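Local coordinates for ArsR family transcriptional regulator (Comamonas testosteroni, PDB 6UVU), which acts as an antimony(III)-responsive transcriptional repressor and probably binds DNA through a winged helix-turn-helix domain, at residues 71-74 with 75-79; 78-82 with 83-87; 103-106 with 107-110. All blocks are in the same frame, centred on the assembly; numbering follows the deposited sequence.

Contact 1 of 3, residues 71-74 with 75-79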
ATOM      1  N   GLN B  71      -6.095  25.434  -6.262  1.00 45.96           N
ATOM      2  CA  GLN B  71      -4.981  25.872  -5.419  1.00 49.84           C
ATOM      3  C   GLN B  71      -4.541  24.775  -4.455  1.00 47.80           C
ATOM      4  O   GLN B  71      -3.338  24.555  -4.264  1.00 42.49           O
ATOM      5  CB  GLN B  71      -5.354  27.147  -4.662  1.00 53.27           C
ATOM      6  CG  GLN B  71      -4.660  28.393  -5.202  1.00 56.79           C
ATOM      7  CD  GLN B  71      -3.146  28.214  -5.340  1.00 56.44           C
ATOM      8  OE1 GLN B  71      -2.477  27.737  -4.420  1.00 57.11           O
ATOM      9  NE2 GLN B  71      -2.606  28.590  -6.499  1.00 51.45           N
ATOM     10  N   ALA B  72      -5.503  24.077  -3.842  1.00 43.23           N
ATOM     11  CA  ALA B  72      -5.168  22.941  -2.992  1.00 40.47           C
ATOM     12  C   ALA B  72      -4.541  21.810  -3.800  1.00 38.75           C
ATOM     13  O   ALA B  72      -3.574  21.181  -3.351  1.00 38.38           O
ATOM     14  CB  ALA B  72      -6.423  22.452  -2.270  1.00 39.17           C
ATOM     15  N   VAL B  73      -5.092  21.517  -4.985  1.00 35.56           N
ATOM     16  CA  VAL B  73      -4.522  20.470  -5.834  1.00 34.44           C
ATOM     17  C   VAL B  73      -3.107  20.848  -6.244  1.00 34.60           C
ATOM     18  O   VAL B  73      -2.190  20.011  -6.242  1.00 31.90           O
ATOM     19  CB  VAL B  73      -5.413  20.220  -7.070  1.00 34.54           C
ATOM     20  CG1 VAL B  73      -4.677  19.360  -8.094  1.00 33.82           C
ATOM     21  CG2 VAL B  73      -6.720  19.551  -6.678  1.00 37.83           C
ATOM     22  N   SER B  74      -2.909  22.122  -6.595  1.00 34.33           N
ATOM     23  CA  SER B  74      -1.592  22.574  -7.024  1.00 32.52           C
ATOM     24  C   SER B  74      -0.562  22.307  -5.945  1.00 32.28           C
ATOM     25  O   SER B  74       0.508  21.751  -6.211  1.00 29.90           O
ATOM     26  CB  SER B  74      -1.624  24.065  -7.373  1.00 33.83           C
ATOM     27  OG  SER B  74      -0.309  24.548  -7.618  1.00 33.54           O
ATOM     28  N   ASN B  75      -0.885  22.668  -4.708  1.00 33.68           N
ATOM     29  CA  ASN B  75       0.076  22.473  -3.638  1.00 33.86           C
ATOM     30  C   ASN B  75       0.366  20.994  -3.454  1.00 32.44           C
ATOM     31  O   ASN B  75       1.528  20.597  -3.332  1.00 32.94           O
ATOM     32  CB  ASN B  75      -0.433  23.143  -2.360  1.00 38.21           C
ATOM     33  CG  ASN B  75      -0.655  24.665  -2.541  1.00 40.68           C
ATOM     34  OD1 ASN B  75      -0.148  25.288  -3.494  1.00 35.38           O
ATOM     35  ND2 ASN B  75      -1.417  25.260  -1.624  1.00 42.34           N
ATOM     36  N   GLN B  76      -0.676  20.155  -3.530  1.00 32.63           N
ATOM     37  CA  GLN B  76      -0.501  18.709  -3.417  1.00 31.02           C
ATOM     38  C   GLN B  76       0.437  18.171  -4.490  1.00 30.66           C
ATOM     39  O   GLN B  76       1.248  17.274  -4.224  1.00 31.40           O
ATOM     40  CB  GLN B  76      -1.858  18.013  -3.521  1.00 35.64           C
ATOM     41  CG  GLN B  76      -2.772  18.191  -2.317  1.00 38.14           C
ATOM     42  CD  GLN B  76      -2.722  16.998  -1.376  1.00 41.37           C
ATOM     43  OE1 GLN B  76      -1.666  16.384  -1.179  1.00 44.24           O
ATOM     44  NE2 GLN B  76      -3.871  16.654  -0.796  1.00 42.42           N
ATOM     45  N   LEU B  77       0.336  18.693  -5.718  1.00 28.94           N
ATOM     46  CA  LEU B  77       1.158  18.152  -6.796  1.00 28.04           C
ATOM     47  C   LEU B  77       2.617  18.579  -6.657  1.00 26.55           C
ATOM     48  O   LEU B  77       3.528  17.762  -6.856  1.00 25.24           O
ATOM     49  CB  LEU B  77       0.594  18.565  -8.153  1.00 27.34           C
ATOM     50  CG  LEU B  77      -0.750  17.945  -8.527  1.00 26.19           C
ATOM     51  CD1 LEU B  77      -1.299  18.625  -9.745  1.00 25.83           C
ATOM     52  CD2 LEU B  77      -0.614  16.460  -8.770  1.00 27.22           C
ATOM     53  N   GLN B  78       2.876  19.843  -6.312  1.00 27.93           N
ATOM     54  CA  GLN B  78       4.278  20.216  -6.136  1.00 31.60           C
ATOM     55  C   GLN B  78       4.930  19.425  -4.998  1.00 31.45           C
ATOM     56  O   GLN B  78       6.123  19.115  -5.072  1.00 26.51           O
ATOM     57  CB  GLN B  78       4.447  21.728  -5.939  1.00 36.62           C
ATOM     58  CG  GLN B  78       3.244  22.505  -5.433  1.00 44.21           C
ATOM     59  CD  GLN B  78       3.240  23.967  -5.918  1.00 49.12           C
ATOM     60  OE1 GLN B  78       4.242  24.449  -6.457  1.00 61.15           O
ATOM     61  NE2 GLN B  78       2.111  24.667  -5.734  1.00 44.52           N
ATOM     62  N   ARG B  79       4.163  19.023  -3.977  1.00 31.36           N
ATOM     63  CA  ARG B  79       4.735  18.175  -2.927  1.00 30.23           C
ATOM     64  C   ARG B  79       5.121  16.805  -3.465  1.00 26.69           C
ATOM     65  O   ARG B  79       6.201  16.286  -3.150  1.00 25.08           O
ATOM     66  CB  ARG B  79       3.761  18.013  -1.755  1.00 35.62           C
ATOM     67  CG  ARG B  79       3.270  19.299  -1.153  1.00 39.89           C
ATOM     68  CD  ARG B  79       4.411  20.055  -0.482  1.00 43.01           C
ATOM     69  NE  ARG B  79       4.235  21.485  -0.694  1.00 43.95           N
ATOM     70  CZ  ARG B  79       4.834  22.168  -1.667  1.00 47.28           C
ATOM     71  NH1 ARG B  79       4.603  23.463  -1.800  1.00 46.54           N
ATOM     72  NH2 ARG B  79       5.680  21.563  -2.499  1.00 42.93           N
TER
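V73 carries CG1 anti to its backbone N (chi1 168°), whereas L77, one turn later, sends CG back beside its own N (chi1 -68°); the two settings lay the side chains alongside each other, pointing the same way, with V73 CG1 3.8 Å from L77 CD1. The pair illustrates how an amphipathic helix sorts its chemistry by face. Helix 70-82 is the second helix of the helix-turn-helix, the one that probably reads DNA, as in relatives, and its apolar face is turned inward: V73 reaches L47 and A63, L77 reaches V59 and L62. The polar face is built differently. N75 folds over the preceding turn until its CG is 3.2 Å from Q71 O, the same carbonyl that accepts N75 N at 3.1 Å. Q71 is bent along its chain and crosses this amide obliquely, the two amide planes 61° apart, with OE1 of Q71 3.5 Å from OD1 of N75, a meeting of two acceptors. Q78 NE2 gives N75 OD1 a weak hydrogen bond at 3.2 Å and lies near S74 OG without the geometry of a hydrogen bond. Beneath these groups the backbone bonds continue unbroken: Q78 N meets S74 O at 3.0 Å, and L77 N meets V73 O at 2.9 Å. The chemistry implies a helix fixed to its neighbours by aliphatic packing on one face, while on another the amides of Q71, N75 and Q78 share a single weak side-chain bond, Q78 to N75, and so add little to the hold of the backbone bonds.

Contact 2 of 3, residues 78-82 with 83-87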
ATOM      1  N   GLN B  78       2.876  19.843  -6.312  1.00 27.93           N
ATOM      2  CA  GLN B  78       4.278  20.216  -6.136  1.00 31.60           C
ATOM      3  C   GLN B  78       4.930  19.425  -4.998  1.00 31.45           C
ATOM      4  O   GLN B  78       6.123  19.115  -5.072  1.00 26.51           O
ATOM      5  CB  GLN B  78       4.447  21.728  -5.939  1.00 36.62           C
ATOM      6  CG  GLN B  78       3.244  22.505  -5.433  1.00 44.21           C
ATOM      7  CD  GLN B  78       3.240  23.967  -5.918  1.00 49.12           C
ATOM      8  OE1 GLN B  78       4.242  24.449  -6.457  1.00 61.15           O
ATOM      9  NE2 GLN B  78       2.111  24.667  -5.734  1.00 44.52           N
ATOM     10  N   ARG B  79       4.163  19.023  -3.977  1.00 31.36           N
ATOM     11  CA  ARG B  79       4.735  18.175  -2.927  1.00 30.23           C
ATOM     12  C   ARG B  79       5.121  16.805  -3.465  1.00 26.69           C
ATOM     13  O   ARG B  79       6.201  16.286  -3.150  1.00 25.08           O
ATOM     14  CB  ARG B  79       3.761  18.013  -1.755  1.00 35.62           C
ATOM     15  CG  ARG B  79       3.270  19.299  -1.153  1.00 39.89           C
ATOM     16  CD  ARG B  79       4.411  20.055  -0.482  1.00 43.01           C
ATOM     17  NE  ARG B  79       4.235  21.485  -0.694  1.00 43.95           N
ATOM     18  CZ  ARG B  79       4.834  22.168  -1.667  1.00 47.28           C
ATOM     19  NH1 ARG B  79       4.603  23.463  -1.800  1.00 46.54           N
ATOM     20  NH2 ARG B  79       5.680  21.563  -2.499  1.00 42.93           N
ATOM     21  N   LEU B  80       4.221  16.168  -4.233  1.00 23.56           N
ATOM     22  CA  LEU B  80       4.553  14.872  -4.836  1.00 24.24           C
ATOM     23  C   LEU B  80       5.780  14.994  -5.737  1.00 23.79           C
ATOM     24  O   LEU B  80       6.627  14.093  -5.780  1.00 22.17           O
ATOM     25  CB  LEU B  80       3.366  14.318  -5.642  1.00 24.00           C
ATOM     26  CG  LEU B  80       2.316  13.364  -5.034  1.00 25.08           C
ATOM     27  CD1 LEU B  80       2.900  12.484  -3.934  1.00 24.35           C
ATOM     28  CD2 LEU B  80       1.090  14.115  -4.533  1.00 24.18           C
ATOM     29  N   ALA B  81       5.870  16.099  -6.487  1.00 25.11           N
ATOM     30  CA  ALA B  81       7.075  16.383  -7.258  1.00 24.91           C
ATOM     31  C   ALA B  81       8.291  16.545  -6.346  1.00 23.74           C
ATOM     32  O   ALA B  81       9.353  15.980  -6.625  1.00 20.37           O
ATOM     33  CB  ALA B  81       6.861  17.637  -8.115  1.00 25.21           C
ATOM     34  N   ASP B  82       8.152  17.303  -5.247  1.00 25.30           N
ATOM     35  CA  ASP B  82       9.244  17.416  -4.267  1.00 28.52           C
ATOM     36  C   ASP B  82       9.727  16.040  -3.809  1.00 27.46           C
ATOM     37  O   ASP B  82      10.937  15.802  -3.704  1.00 29.16           O
ATOM     38  CB  ASP B  82       8.806  18.245  -3.048  1.00 28.99           C
ATOM     39  CG  ASP B  82       8.596  19.713  -3.375  1.00 30.50           C
ATOM     40  OD1 ASP B  82       9.076  20.167  -4.431  1.00 31.75           O
ATOM     41  OD2 ASP B  82       7.953  20.424  -2.574  1.00 30.96           O
ATOM     42  N   ARG B  83       8.797  15.110  -3.559  1.00 27.92           N
ATOM     43  CA  ARG B  83       9.174  13.768  -3.128  1.00 26.12           C
ATOM     44  C   ARG B  83       9.592  12.884  -4.289  1.00 24.06           C
ATOM     45  O   ARG B  83       9.824  11.692  -4.083  1.00 20.48           O
ATOM     46  CB  ARG B  83       8.025  13.098  -2.363  1.00 28.70           C
ATOM     47  CG  ARG B  83       7.307  13.978  -1.325  1.00 31.42           C
ATOM     48  CD  ARG B  83       8.012  14.064   0.044  1.00 31.81           C
ATOM     49  NE  ARG B  83       9.234  14.874   0.012  1.00 32.57           N
ATOM     50  CZ  ARG B  83       9.282  16.200   0.155  1.00 34.10           C
ATOM     51  NH1 ARG B  83       8.172  16.908   0.340  1.00 29.71           N
ATOM     52  NH2 ARG B  83      10.455  16.823   0.107  1.00 35.61           N
ATOM     53  N   ARG B  84       9.651  13.431  -5.504  1.00 24.23           N
ATOM     54  CA  ARG B  84      10.091  12.714  -6.704  1.00 23.76           C
ATOM     55  C   ARG B  84       9.097  11.650  -7.151  1.00 22.93           C
ATOM     56  O   ARG B  84       9.475  10.672  -7.796  1.00 22.56           O
ATOM     57  CB  ARG B  84      11.484  12.105  -6.519  1.00 25.98           C
ATOM     58  CG  ARG B  84      12.574  13.166  -6.405  1.00 30.47           C
ATOM     59  CD  ARG B  84      13.842  12.621  -5.809  1.00 32.13           C
ATOM     60  NE  ARG B  84      13.579  11.825  -4.607  1.00 36.64           N
ATOM     61  CZ  ARG B  84      13.422  12.320  -3.379  1.00 40.25           C
ATOM     62  NH1 ARG B  84      13.492  13.635  -3.154  1.00 38.95           N
ATOM     63  NH2 ARG B  84      13.187  11.490  -2.371  1.00 41.11           N
ATOM     64  N   ILE B  85       7.822  11.820  -6.830  1.00 20.48           N
ATOM     65  CA  ILE B  85       6.829  10.861  -7.306  1.00 22.14           C
ATOM     66  C   ILE B  85       6.346  11.271  -8.697  1.00 21.28           C
ATOM     67  O   ILE B  85       6.006  10.411  -9.520  1.00 19.53           O
ATOM     68  CB  ILE B  85       5.646  10.752  -6.324  1.00 21.86           C
ATOM     69  CG1 ILE B  85       6.128  10.439  -4.884  1.00 24.72           C
ATOM     70  CG2 ILE B  85       4.614   9.715  -6.805  1.00 22.84           C
ATOM     71  CD1 ILE B  85       6.711   9.073  -4.700  1.00 23.95           C
ATOM     72  N   LEU B  86       6.320  12.575  -8.953  1.00 20.36           N
ATOM     73  CA  LEU B  86       5.861  13.161 -10.195  1.00 21.80           C
ATOM     74  C   LEU B  86       7.002  13.910 -10.875  1.00 24.11           C
ATOM     75  O   LEU B  86       8.035  14.208 -10.272  1.00 22.11           O
ATOM     76  CB  LEU B  86       4.697  14.125  -9.947  1.00 19.50           C
ATOM     77  CG  LEU B  86       3.512  13.566  -9.166  1.00 19.62           C
ATOM     78  CD1 LEU B  86       2.426  14.591  -9.026  1.00 19.19           C
ATOM     79  CD2 LEU B  86       2.986  12.325  -9.826  1.00 19.20           C
ATOM     80  N   ARG B  87       6.807  14.176 -12.160  1.00 24.78           N
ATOM     81  CA  ARG B  87       7.604  15.128 -12.921  1.00 27.17           C
ATOM     82  C   ARG B  87       6.695  16.295 -13.279  1.00 26.09           C
ATOM     83  O   ARG B  87       5.588  16.082 -13.794  1.00 25.66           O
ATOM     84  CB  ARG B  87       8.180  14.470 -14.177  1.00 30.76           C
ATOM     85  CG  ARG B  87       8.995  15.366 -15.104  1.00 37.20           C
ATOM     86  CD  ARG B  87       9.690  14.518 -16.168  1.00 43.37           C
ATOM     87  NE  ARG B  87       9.682  15.148 -17.489  1.00 51.54           N
ATOM     88  CZ  ARG B  87       8.645  15.129 -18.326  1.00 55.81           C
ATOM     89  NH1 ARG B  87       7.513  14.524 -17.979  1.00 58.96           N
ATOM     90  NH2 ARG B  87       8.736  15.727 -19.511  1.00 59.43           N
TER
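L80 and I85 close the end of helix 70-82 through a Schellman motif, a standard means of stopping a helix and redirecting the chain, here into the first strand of the wing hairpin. R84 takes positive phi (70°), and two amides bond back into the last turn: I85 N donates to L80 O at 2.8 Å, and R84 N donates to A81 O, the latter from well above the carbonyl plane. The side chain of L80 supplies the hydrophobic partner of this cap. Its CD1 lies 3.9 Å from I85 CG1, while its CB is packed more closely against L86 CD1, at 3.5 Å, so one leucine bridges the turn and the opening of the strand. L86 in turn meets Y97 and I99 of strand 94-99, which carries this apolar cluster into the hairpin. R83 and D82 make up the polar side of the turn. R83 sets CG beside its backbone N (chi1 -44°), bringing CG to 3.1 Å from R79 O, which also accepts R83 N; further bends at chi2 and chi3 fold the guanidinium back over D82. The carboxylate of D82 is directed instead to R79, forming a short salt bridge between OD2 and R79 NH2. The guanidinium groups of R83 and R84, near the carbonyl end of the helix, would probably ease its partial negative charge. The charges of D82 and R83 can probably attract only at longer range, for OD2 lies well out of the guanidinium plane. One face of the R83 guanidinium is covered by D82 CB, 3.4 Å above that plane and offset toward its rim.

Contact 3 of 3, residues 103-106 with 107-110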
ATOM      1  N   CYS B 103       7.286   2.266  -8.750  1.00 25.28           N
ATOM      2  CA  CYS B 103       6.829   1.562  -7.559  1.00 24.71           C
ATOM      3  C   CYS B 103       5.478   2.079  -7.096  1.00 21.92           C
ATOM      4  O   CYS B 103       4.592   1.291  -6.749  1.00 20.21           O
ATOM      5  CB  CYS B 103       7.862   1.696  -6.442  1.00 27.85           C
ATOM      6  SG  CYS B 103       9.430   0.955  -6.871  1.00 30.25           S
ATOM      7  N   VAL B 104       5.316   3.401  -7.049  1.00 21.84           N
ATOM      8  CA  VAL B 104       4.016   3.986  -6.741  1.00 22.68           C
ATOM      9  C   VAL B 104       2.975   3.478  -7.723  1.00 23.51           C
ATOM     10  O   VAL B 104       1.845   3.156  -7.339  1.00 22.10           O
ATOM     11  CB  VAL B 104       4.111   5.526  -6.744  1.00 23.88           C
ATOM     12  CG1 VAL B 104       2.759   6.187  -7.090  1.00 25.59           C
ATOM     13  CG2 VAL B 104       4.594   6.023  -5.408  1.00 25.61           C
ATOM     14  N   LEU B 105       3.367   3.329  -8.997  1.00 23.07           N
ATOM     15  CA  LEU B 105       2.410   2.957 -10.033  1.00 24.50           C
ATOM     16  C   LEU B 105       1.926   1.523  -9.862  1.00 22.18           C
ATOM     17  O   LEU B 105       0.727   1.258  -9.936  1.00 19.65           O
ATOM     18  CB  LEU B 105       3.025   3.150 -11.414  1.00 27.17           C
ATOM     19  CG  LEU B 105       2.024   2.961 -12.541  1.00 29.43           C
ATOM     20  CD1 LEU B 105       0.913   4.004 -12.434  1.00 29.46           C
ATOM     21  CD2 LEU B 105       2.741   3.074 -13.876  1.00 31.92           C
ATOM     22  N   ARG B 106       2.843   0.576  -9.655  1.00 22.64           N
ATOM     23  CA  ARG B 106       2.409  -0.804  -9.444  1.00 22.67           C
ATOM     24  C   ARG B 106       1.541  -0.940  -8.196  1.00 20.13           C
ATOM     25  O   ARG B 106       0.594  -1.745  -8.177  1.00 18.05           O
ATOM     26  CB  ARG B 106       3.612  -1.741  -9.324  1.00 26.43           C
ATOM     27  CG  ARG B 106       4.825  -1.385 -10.145  1.00 28.98           C
ATOM     28  CD  ARG B 106       5.406  -2.605 -10.815  1.00 31.38           C
ATOM     29  NE  ARG B 106       5.713  -3.698  -9.892  1.00 32.34           N
ATOM     30  CZ  ARG B 106       6.943  -4.164  -9.666  1.00 39.26           C
ATOM     31  NH1 ARG B 106       7.987  -3.627 -10.292  1.00 40.46           N
ATOM     32  NH2 ARG B 106       7.143  -5.169  -8.815  1.00 40.71           N
ATOM     33  N   MET B 107       1.839  -0.169  -7.150  1.00 20.77           N
ATOM     34  CA  MET B 107       1.072  -0.266  -5.909  1.00 21.72           C
ATOM     35  C   MET B 107      -0.316   0.331  -6.076  1.00 22.09           C
ATOM     36  O   MET B 107      -1.304  -0.226  -5.573  1.00 20.42           O
ATOM     37  CB  MET B 107       1.830   0.406  -4.756  1.00 22.83           C
ATOM     38  CG  MET B 107       1.310   0.027  -3.343  1.00 25.63           C
ATOM     39  SD  MET B 107       1.311  -1.749  -2.913  1.00 28.89           S
ATOM     40  CE  MET B 107       3.061  -2.010  -2.604  1.00 28.02           C
ATOM     41  N   LEU B 108      -0.417   1.457  -6.795  1.00 20.54           N
ATOM     42  CA  LEU B 108      -1.725   1.975  -7.186  1.00 22.14           C
ATOM     43  C   LEU B 108      -2.493   0.964  -8.032  1.00 20.16           C
ATOM     44  O   LEU B 108      -3.678   0.737  -7.797  1.00 20.53           O
ATOM     45  CB  LEU B 108      -1.570   3.304  -7.938  1.00 21.31           C
ATOM     46  CG  LEU B 108      -2.713   3.792  -8.834  1.00 21.71           C
ATOM     47  CD1 LEU B 108      -3.904   4.251  -8.022  1.00 21.75           C
ATOM     48  CD2 LEU B 108      -2.253   4.936  -9.776  1.00 22.87           C
ATOM     49  N   GLU B 109      -1.835   0.335  -9.012  1.00 21.03           N
ATOM     50  CA  GLU B 109      -2.517  -0.642  -9.860  1.00 23.30           C
ATOM     51  C   GLU B 109      -3.027  -1.823  -9.043  1.00 22.59           C
ATOM     52  O   GLU B 109      -4.121  -2.342  -9.302  1.00 21.16           O
ATOM     53  CB  GLU B 109      -1.585  -1.138 -10.970  1.00 25.09           C
ATOM     54  CG  GLU B 109      -1.272  -0.112 -12.070  1.00 29.16           C
ATOM     55  CD  GLU B 109      -0.288  -0.672 -13.093  1.00 33.18           C
ATOM     56  OE1 GLU B 109       0.119  -1.853 -12.940  1.00 34.30           O
ATOM     57  OE2 GLU B 109       0.070   0.051 -14.052  1.00 38.83           O
ATOM     58  N   LEU B 110      -2.235  -2.285  -8.073  1.00 20.57           N
ATOM     59  CA  LEU B 110      -2.695  -3.367  -7.204  1.00 20.52           C
ATOM     60  C   LEU B 110      -3.926  -2.941  -6.424  1.00 21.01           C
ATOM     61  O   LEU B 110      -4.924  -3.670  -6.357  1.00 21.28           O
ATOM     62  CB  LEU B 110      -1.586  -3.806  -6.249  1.00 19.84           C
ATOM     63  CG  LEU B 110      -2.021  -4.897  -5.257  1.00 20.45           C
ATOM     64  CD1 LEU B 110      -2.498  -6.150  -6.001  1.00 19.65           C
ATOM     65  CD2 LEU B 110      -0.884  -5.230  -4.290  1.00 20.02           C
TER
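The long C-terminal helix 102-121 pairs with the second subunit, and residues 103-110 form two of its turns, in which L105 and E109 carry the main side-chain contact. E109 places CG beside its own N (chi1 -71°), 3.2 Å from L105 O, and then runs extended, so that its carboxylate crosses the leucine side chain with OE2 3.8 Å from L105 CG. The same carbonyl accepts E109 N at 2.9 Å. L105 CD1 also approaches L108 CD2, at a looser 4.2 Å. Other faces serve other neighbours: V104 and M107 touch L35 of helix 26-39, L108 packs on helix 42-54, and M107 meets L110 of the second subunit. The polar ends look across the dimer, R106 NH1 to E117 of the second subunit in a salt bridge, E109 OE2 in a hydrogen bond to the backbone N of K15 of that subunit. Replacing E109 by an alanine removes the carboxylate, which would probably leave the K15 amide of the second subunit without this acceptor and one side of L105 less covered. The chemistry thus implies charged groups that bond across the dimer interface, over turns held internally by backbone bonds and aliphatic contact.

Contacts 1 and 2 share helix 70-82, and with it Q78 and R79: contact 1 lies in the body of the helix and contact 2 at its end, where the wing begins. Both are partly buried, with exposed polar residues beside buried aliphatic ones, and they meet where L77 CD2 packs on L86 CD1. Contact 3 lies nearest the chain's centre, has no exposed residue among those that touch, and alone reaches the second subunit; it joins contact 2 through I85 CD1 and V104 CG2 but stays about 11 Å from contact 1 between nearest atoms. The chemistry follows: amides in contact 1, arginines and an aspartate in contact 2, an intersubunit salt bridge and hydrogen bond in contact 3.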